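Local coordinates for chitinase A (Pteris ryukyuensis, PDB 4RL3), which probably hydrolyses the glycosidic bonds of chitin, here represented by the catalytic domain alone, a TIM barrel of glycosyl hydrolase family 18, at residues D120-F134 with S155-L169. Residues are numbered along the deposited sequence; the frame is centred on the assembly and turned at random. Where two conformers were deposited one is given.
Sequences DIDYEHFDQVSTSTF and SIAPFDGVESQYTAL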
loop_
_atom_site.group_PDB
_atom_site.type_symbol
_atom_site.label_atom_id
_atom_site.label_comp_id
_atom_site.label_asym_id
_atom_site.label_seq_id
_atom_site.Cartn_x
_atom_site.Cartn_y
_atom_site.Cartn_z
ATOM N N ASP A 120 2.621 -4.930 1.734
ATOM C CA ASP A 120 1.286 -4.363 1.653
ATOM C C ASP A 120 0.467 -5.296 0.765
ATOM O O ASP A 120 0.928 -5.696 -0.305
ATOM C CB ASP A 120 1.369 -2.965 1.021
ATOM C CG ASP A 120 0.015 -2.355 0.759
ATOM O OD1 ASP A 120 -0.702 -2.078 1.742
ATOM O OD2 ASP A 120 -0.329 -2.130 -0.416
ATOM N N ILE A 121 -0.743 -5.628 1.208
ATOM C CA ILE A 121 -1.614 -6.547 0.477
ATOM C C ILE A 121 -2.614 -5.760 -0.372
ATOM O O ILE A 121 -3.482 -5.067 0.161
ATOM C CB ILE A 121 -2.381 -7.478 1.443
ATOM C CG1 ILE A 121 -1.462 -8.056 2.528
ATOM C CG2 ILE A 121 -3.076 -8.591 0.650
ATOM C CD1 ILE A 121 -0.260 -8.856 2.054
ATOM N N ASP A 122 -2.507 -5.896 -1.694
ATOM C CA ASP A 122 -3.304 -5.082 -2.621
ATOM C C ASP A 122 -3.893 -5.934 -3.742
ATOM O O ASP A 122 -3.961 -5.498 -4.890
ATOM C CB ASP A 122 -2.457 -3.937 -3.190
ATOM C CG ASP A 122 -3.276 -2.898 -3.948
ATOM O OD1 ASP A 122 -4.461 -2.677 -3.585
ATOM O OD2 ASP A 122 -2.707 -2.285 -4.899
ATOM N N TYR A 123 -4.334 -7.143 -3.401
ATOM C CA TYR A 123 -5.147 -7.910 -4.335
ATOM C C TYR A 123 -6.552 -7.354 -4.399
ATOM O O TYR A 123 -7.087 -6.883 -3.391
ATOM C CB TYR A 123 -5.214 -9.371 -3.922
ATOM C CG TYR A 123 -3.929 -10.130 -4.132
ATOM C CD1 TYR A 123 -3.615 -10.664 -5.372
ATOM C CD2 TYR A 123 -3.047 -10.341 -3.079
ATOM C CE1 TYR A 123 -2.451 -11.393 -5.556
ATOM C CE2 TYR A 123 -1.869 -11.046 -3.251
ATOM C CZ TYR A 123 -1.570 -11.568 -4.493
ATOM O OH TYR A 123 -0.401 -12.291 -4.637
ATOM N N GLU A 124 -7.165 -7.417 -5.581
ATOM C CA GLU A 124 -8.550 -6.954 -5.719
ATOM C C GLU A 124 -9.472 -7.858 -6.526
ATOM O O GLU A 124 -10.660 -7.580 -6.621
ATOM C CB GLU A 124 -8.572 -5.552 -6.322
ATOM C CG GLU A 124 -8.222 -5.505 -7.794
ATOM C CD GLU A 124 -8.492 -4.141 -8.403
ATOM O OE1 GLU A 124 -7.506 -3.436 -8.675
ATOM O OE2 GLU A 124 -9.677 -3.767 -8.590
ATOM N N HIS A 125 -8.935 -8.917 -7.117
ATOM C CA HIS A 125 -9.731 -9.835 -7.938
ATOM C C HIS A 125 -9.764 -11.191 -7.278
ATOM O O HIS A 125 -8.724 -11.816 -7.067
ATOM C CB HIS A 125 -9.149 -9.947 -9.339
ATOM C CG HIS A 125 -9.001 -8.632 -10.025
ATOM N ND1 HIS A 125 -10.080 -7.926 -10.504
ATOM C CD2 HIS A 125 -7.908 -7.882 -10.293
ATOM C CE1 HIS A 125 -9.658 -6.797 -11.040
ATOM N NE2 HIS A 125 -8.345 -6.748 -10.929
ATOM N N PHE A 126 -10.972 -11.650 -6.984
ATOM C CA PHE A 126 -11.187 -12.857 -6.200
ATOM C C PHE A 126 -12.159 -13.816 -6.862
ATOM O O PHE A 126 -12.826 -14.594 -6.192
ATOM C CB PHE A 126 -11.696 -12.459 -4.812
ATOM C CG PHE A 126 -10.748 -11.563 -4.079
ATOM C CD1 PHE A 126 -9.567 -12.071 -3.601
ATOM C CD2 PHE A 126 -11.015 -10.216 -3.909
ATOM C CE1 PHE A 126 -8.666 -11.266 -2.936
ATOM C CE2 PHE A 126 -10.114 -9.395 -3.255
ATOM C CZ PHE A 126 -8.939 -9.923 -2.761
ATOM N N ASP A 127 -12.188 -13.797 -8.187
ATOM C CA ASP A 127 -13.148 -14.611 -8.926
ATOM C C ASP A 127 -12.745 -16.088 -9.010
ATOM O O ASP A 127 -13.555 -16.916 -9.432
ATOM C CB ASP A 127 -13.338 -14.020 -10.320
ATOM C CG ASP A 127 -13.730 -12.552 -10.276
ATOM O OD1 ASP A 127 -14.734 -12.233 -9.611
ATOM O OD2 ASP A 127 -13.025 -11.705 -10.872
ATOM N N GLN A 128 -11.511 -16.413 -8.614
ATOM C CA GLN A 128 -10.964 -17.773 -8.726
ATOM C C GLN A 128 -10.553 -18.361 -7.370
ATOM O O GLN A 128 -9.835 -19.362 -7.311
ATOM C CB GLN A 128 -9.752 -17.775 -9.672
ATOM C CG GLN A 128 -10.065 -17.294 -11.083
ATOM C CD GLN A 128 -8.867 -17.298 -12.022
ATOM O OE1 GLN A 128 -8.989 -16.895 -13.174
ATOM N NE2 GLN A 128 -7.704 -17.735 -11.537
ATOM N N VAL A 129 -11.015 -17.746 -6.288
ATOM C CA VAL A 129 -10.651 -18.167 -4.943
ATOM C C VAL A 129 -11.758 -17.840 -3.943
ATOM O O VAL A 129 -12.432 -16.820 -4.057
ATOM C CB VAL A 129 -9.318 -17.518 -4.508
ATOM C CG1 VAL A 129 -9.469 -16.019 -4.289
ATOM C CG2 VAL A 129 -8.771 -18.198 -3.259
ATOM N N SER A 130 -11.939 -18.703 -2.953
ATOM C CA SER A 130 -12.861 -18.398 -1.864
ATOM C C SER A 130 -12.240 -17.388 -0.919
ATOM O O SER A 130 -11.024 -17.265 -0.820
ATOM C CB SER A 130 -13.239 -19.645 -1.082
ATOM O OG SER A 130 -12.167 -20.080 -0.267
ATOM N N THR A 131 -13.085 -16.675 -0.203
ATOM C CA THR A 131 -12.606 -15.697 0.754
ATOM C C THR A 131 -11.814 -16.364 1.882
ATOM O O THR A 131 -10.786 -15.839 2.311
ATOM C CB THR A 131 -13.782 -14.849 1.269
ATOM O OG1 THR A 131 -14.277 -14.077 0.167
ATOM C CG2 THR A 131 -13.378 -13.943 2.428
ATOM N N SER A 132 -12.274 -17.523 2.351
ATOM C CA SER A 132 -11.548 -18.257 3.385
ATOM C C SER A 132 -10.138 -18.628 2.930
ATOM O O SER A 132 -9.194 -18.536 3.707
ATOM C CB SER A 132 -12.304 -19.520 3.798
ATOM O OG SER A 132 -13.474 -19.197 4.534
ATOM N N THR A 133 -10.004 -19.047 1.673
ATOM C CA THR A 133 -8.703 -19.415 1.126
ATOM C C THR A 133 -7.784 -18.203 1.066
ATOM O O THR A 133 -6.645 -18.274 1.506
ATOM C CB THR A 133 -8.834 -20.082 -0.248
ATOM O OG1 THR A 133 -9.478 -21.355 -0.086
ATOM C CG2 THR A 133 -7.471 -20.274 -0.895
ATOM N N PHE A 134 -8.294 -17.087 0.547
ATOM C CA PHE A 134 -7.523 -15.846 0.498
ATOM C C PHE A 134 -7.052 -15.415 1.889
ATOM O O PHE A 134 -5.878 -15.118 2.091
ATOM C CB PHE A 134 -8.341 -14.724 -0.154
ATOM C CG PHE A 134 -7.675 -13.375 -0.119
ATOM C CD1 PHE A 134 -6.538 -13.131 -0.870
ATOM C CD2 PHE A 134 -8.177 -12.353 0.677
ATOM C CE1 PHE A 134 -5.923 -11.898 -0.836
ATOM C CE2 PHE A 134 -7.575 -11.098 0.701
ATOM C CZ PHE A 134 -6.431 -10.884 -0.041
ATOM N N SER A 155 0.683 -4.157 5.962
ATOM C CA SER A 155 -0.511 -3.372 5.692
ATOM C C SER A 155 -1.402 -4.044 4.671
ATOM O O SER A 155 -0.986 -4.961 3.958
ATOM C CB SER A 155 -0.159 -1.963 5.202
ATOM O OG SER A 155 0.648 -1.981 4.026
ATOM N N ILE A 156 -2.648 -3.583 4.647
ATOM C CA ILE A 156 -3.630 -4.011 3.661
ATOM C C ILE A 156 -4.143 -2.763 2.968
ATOM O O ILE A 156 -4.140 -1.690 3.564
ATOM C CB ILE A 156 -4.787 -4.824 4.294
ATOM C CG1 ILE A 156 -5.452 -4.068 5.442
ATOM C CG2 ILE A 156 -4.260 -6.163 4.794
ATOM C CD1 ILE A 156 -6.766 -4.678 5.871
ATOM N N ALA A 157 -4.592 -2.912 1.720
ATOM C CA ALA A 157 -5.044 -1.767 0.914
ATOM C C ALA A 157 -6.483 -1.948 0.390
ATOM O O ALA A 157 -6.701 -2.081 -0.811
ATOM C CB ALA A 157 -4.065 -1.529 -0.234
ATOM N N PRO A 158 -7.471 -1.953 1.296
ATOM C CA PRO A 158 -8.837 -2.257 0.871
ATOM C C PRO A 158 -9.597 -1.074 0.302
ATOM O O PRO A 158 -9.173 0.072 0.422
ATOM C CB PRO A 158 -9.504 -2.698 2.165
ATOM C CG PRO A 158 -8.804 -1.900 3.216
ATOM C CD PRO A 158 -7.371 -1.834 2.757
ATOM N N PHE A 159 -10.737 -1.385 -0.303
ATOM C CA PHE A 159 -11.754 -0.399 -0.661
ATOM C C PHE A 159 -13.094 -1.127 -0.560
ATOM O O PHE A 159 -13.127 -2.327 -0.271
ATOM C CB PHE A 159 -11.503 0.212 -2.057
ATOM C CG PHE A 159 -11.512 -0.785 -3.180
ATOM C CD1 PHE A 159 -10.397 -1.576 -3.453
ATOM C CD2 PHE A 159 -12.635 -0.926 -3.971
ATOM C CE1 PHE A 159 -10.429 -2.497 -4.501
ATOM C CE2 PHE A 159 -12.670 -1.842 -5.012
ATOM C CZ PHE A 159 -11.568 -2.627 -5.272
ATOM N N ASP A 160 -14.205 -0.432 -0.762
ATOM C CA ASP A 160 -15.499 -1.033 -0.411
ATOM C C ASP A 160 -15.824 -2.288 -1.214
ATOM O O ASP A 160 -16.407 -3.236 -0.682
ATOM C CB ASP A 160 -16.634 -0.016 -0.541
ATOM C CG ASP A 160 -16.605 1.048 0.558
ATOM O OD1 ASP A 160 -15.950 0.848 1.604
ATOM O OD2 ASP A 160 -17.274 2.087 0.370
ATOM N N GLY A 161 -15.429 -2.301 -2.485
ATOM C CA GLY A 161 -15.693 -3.435 -3.369
ATOM C C GLY A 161 -15.066 -4.748 -2.939
ATOM O O GLY A 161 -15.498 -5.821 -3.390
ATOM N N VAL A 162 -14.057 -4.673 -2.069
ATOM C CA VAL A 162 -13.411 -5.863 -1.511
ATOM C C VAL A 162 -13.547 -5.940 0.019
ATOM O O VAL A 162 -12.735 -6.557 0.698
ATOM C CB VAL A 162 -11.937 -5.949 -1.968
ATOM C CG1 VAL A 162 -11.888 -6.142 -3.481
ATOM C CG2 VAL A 162 -11.131 -4.722 -1.556
ATOM N N GLU A 163 -14.626 -5.359 0.548
ATOM C CA GLU A 163 -14.884 -5.337 1.991
ATOM C C GLU A 163 -14.975 -6.722 2.615
ATOM O O GLU A 163 -14.423 -6.955 3.693
ATOM C CB GLU A 163 -16.191 -4.575 2.252
ATOM C CG GLU A 163 -16.614 -4.440 3.709
ATOM C CD GLU A 163 -17.802 -3.509 3.837
ATOM O OE1 GLU A 163 -17.674 -2.331 3.426
ATOM O OE2 GLU A 163 -18.881 -3.963 4.302
ATOM N N SER A 164 -15.673 -7.638 1.941
ATOM C CA SER A 164 -15.850 -8.986 2.470
ATOM C C SER A 164 -14.507 -9.667 2.747
ATOM O O SER A 164 -14.294 -10.264 3.807
ATOM C CB SER A 164 -16.667 -9.830 1.492
ATOM O OG SER A 164 -16.938 -11.094 2.066
ATOM N N GLN A 165 -13.590 -9.553 1.796
ATOM C CA GLN A 165 -12.284 -10.186 1.917
ATOM C C GLN A 165 -11.423 -9.522 2.977
ATOM O O GLN A 165 -10.850 -10.189 3.839
ATOM C CB GLN A 165 -11.541 -10.160 0.587
ATOM C CG GLN A 165 -12.117 -11.110 -0.458
ATOM C CD GLN A 165 -13.314 -10.569 -1.228
ATOM O OE1 GLN A 165 -13.661 -9.382 -1.155
ATOM N NE2 GLN A 165 -13.953 -11.453 -1.981
ATOM N N TYR A 166 -11.298 -8.205 2.908
ATOM C CA TYR A 166 -10.346 -7.528 3.782
ATOM C C TYR A 166 -10.824 -7.330 5.218
ATOM O O TYR A 166 -10.008 -7.332 6.135
ATOM C CB TYR A 166 -9.866 -6.231 3.152
ATOM C CG TYR A 166 -8.864 -6.474 2.043
ATOM C CD1 TYR A 166 -7.510 -6.658 2.333
ATOM C CD2 TYR A 166 -9.266 -6.562 0.716
ATOM C CE1 TYR A 166 -6.589 -6.894 1.330
ATOM C CE2 TYR A 166 -8.350 -6.804 -0.289
ATOM C CZ TYR A 166 -7.015 -6.972 0.022
ATOM O OH TYR A 166 -6.093 -7.205 -0.984
ATOM N N THR A 167 -12.132 -7.165 5.437
ATOM C CA THR A 167 -12.605 -7.119 6.824
ATOM C C THR A 167 -12.435 -8.473 7.524
ATOM O O THR A 167 -12.119 -8.533 8.714
ATOM C CB THR A 167 -14.066 -6.640 6.966
ATOM O OG1 THR A 167 -14.948 -7.498 6.219
ATOM C CG2 THR A 167 -14.214 -5.182 6.529
ATOM N N ALA A 168 -12.648 -9.563 6.790
ATOM C CA ALA A 168 -12.416 -10.897 7.337
ATOM C C ALA A 168 -10.944 -11.047 7.706
ATOM O O ALA A 168 -10.607 -11.518 8.792
ATOM C CB ALA A 168 -12.826 -11.971 6.342
ATOM N N LEU A 169 -10.070 -10.621 6.795
ATOM C CA LEU A 169 -8.631 -10.673 7.030
ATOM C C LEU A 169 -8.233 -9.823 8.238
ATOM O O LEU A 169 -7.549 -10.305 9.138
ATOM C CB LEU A 169 -7.871 -10.210 5.785
ATOM C CG LEU A 169 -6.346 -10.094 5.864
ATOM C CD1 LEU A 169 -5.688 -11.402 6.309
ATOM C CD2 LEU A 169 -5.798 -9.611 4.524
HETATM O O HOH W 1 -7.729 -3.926 -2.778
HETATM O O HOH W 2 -13.642 -14.331 -2.750
HETATM O O HOH W 3 -16.707 -13.181 0.420
#
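Tyr166 turns CG anti to its carbonyl carbon (chi1 -76°), which carries the ring off helix 163-173 toward the backbone of Tyr123. Gln165 starts the same way but bends at chi2 (83°), laying its amide against Phe126. The Tyr166 OH donates to Tyr123 O at 2.6 Å, in the carbonyl plane and on a lone pair. One water donates to both Tyr123 O and Ala157 O, linking the two segments. The Ile121 CG2 methyl lies 4.0 Å from Tyr166 CE1. Phe134 points its edge at one Tyr166 face in a T-shaped pair, while Pro158 CA, from 155-169 itself, lies toward the rim of the opposite face. Replacing Tyr166 by a phenylalanine would probably leave Tyr123 O with the water but without its direct hydroxyl donor.

Gln165 CG sits over the centre of the Phe126 ring, a CH-pi contact of 3.8 Å to the centroid. The amide is stacked nearly parallel to that ring. Val162 CG1 meets the ring in plane at its edge, 3.7 Å from Phe126 CE2. A water accepts a hydrogen bond from Gln165 NE2, donates to Val129 O and also bonds Thr131 OG1.

The strands pair in parallel. Ile121 N donates to Ser155 O (2.8 Å) and Ala157 N to Ile121 O (2.9 Å). On the Asp120 face, Ser155 OG donates to Asp120 OD1 at 2.7 Å, on its anti side; Tyr7 and Ser78 bind OD2. Asp120, Asp122 and Glu124 match the DxDxE signature of family 18, consistent with an active-site position.

The contact lies in the beta-alpha-beta unit of strand 118-123, helix 131-147 and strand 153-156. Strand 73-81 continues the barrel sheet beyond Asp120, and strand 179-180 beyond Ser155. Ile121 packs outward on Ile138 and Ile142 of helix 131-147, and Leu169 of helix 163-173 also touches Ile138.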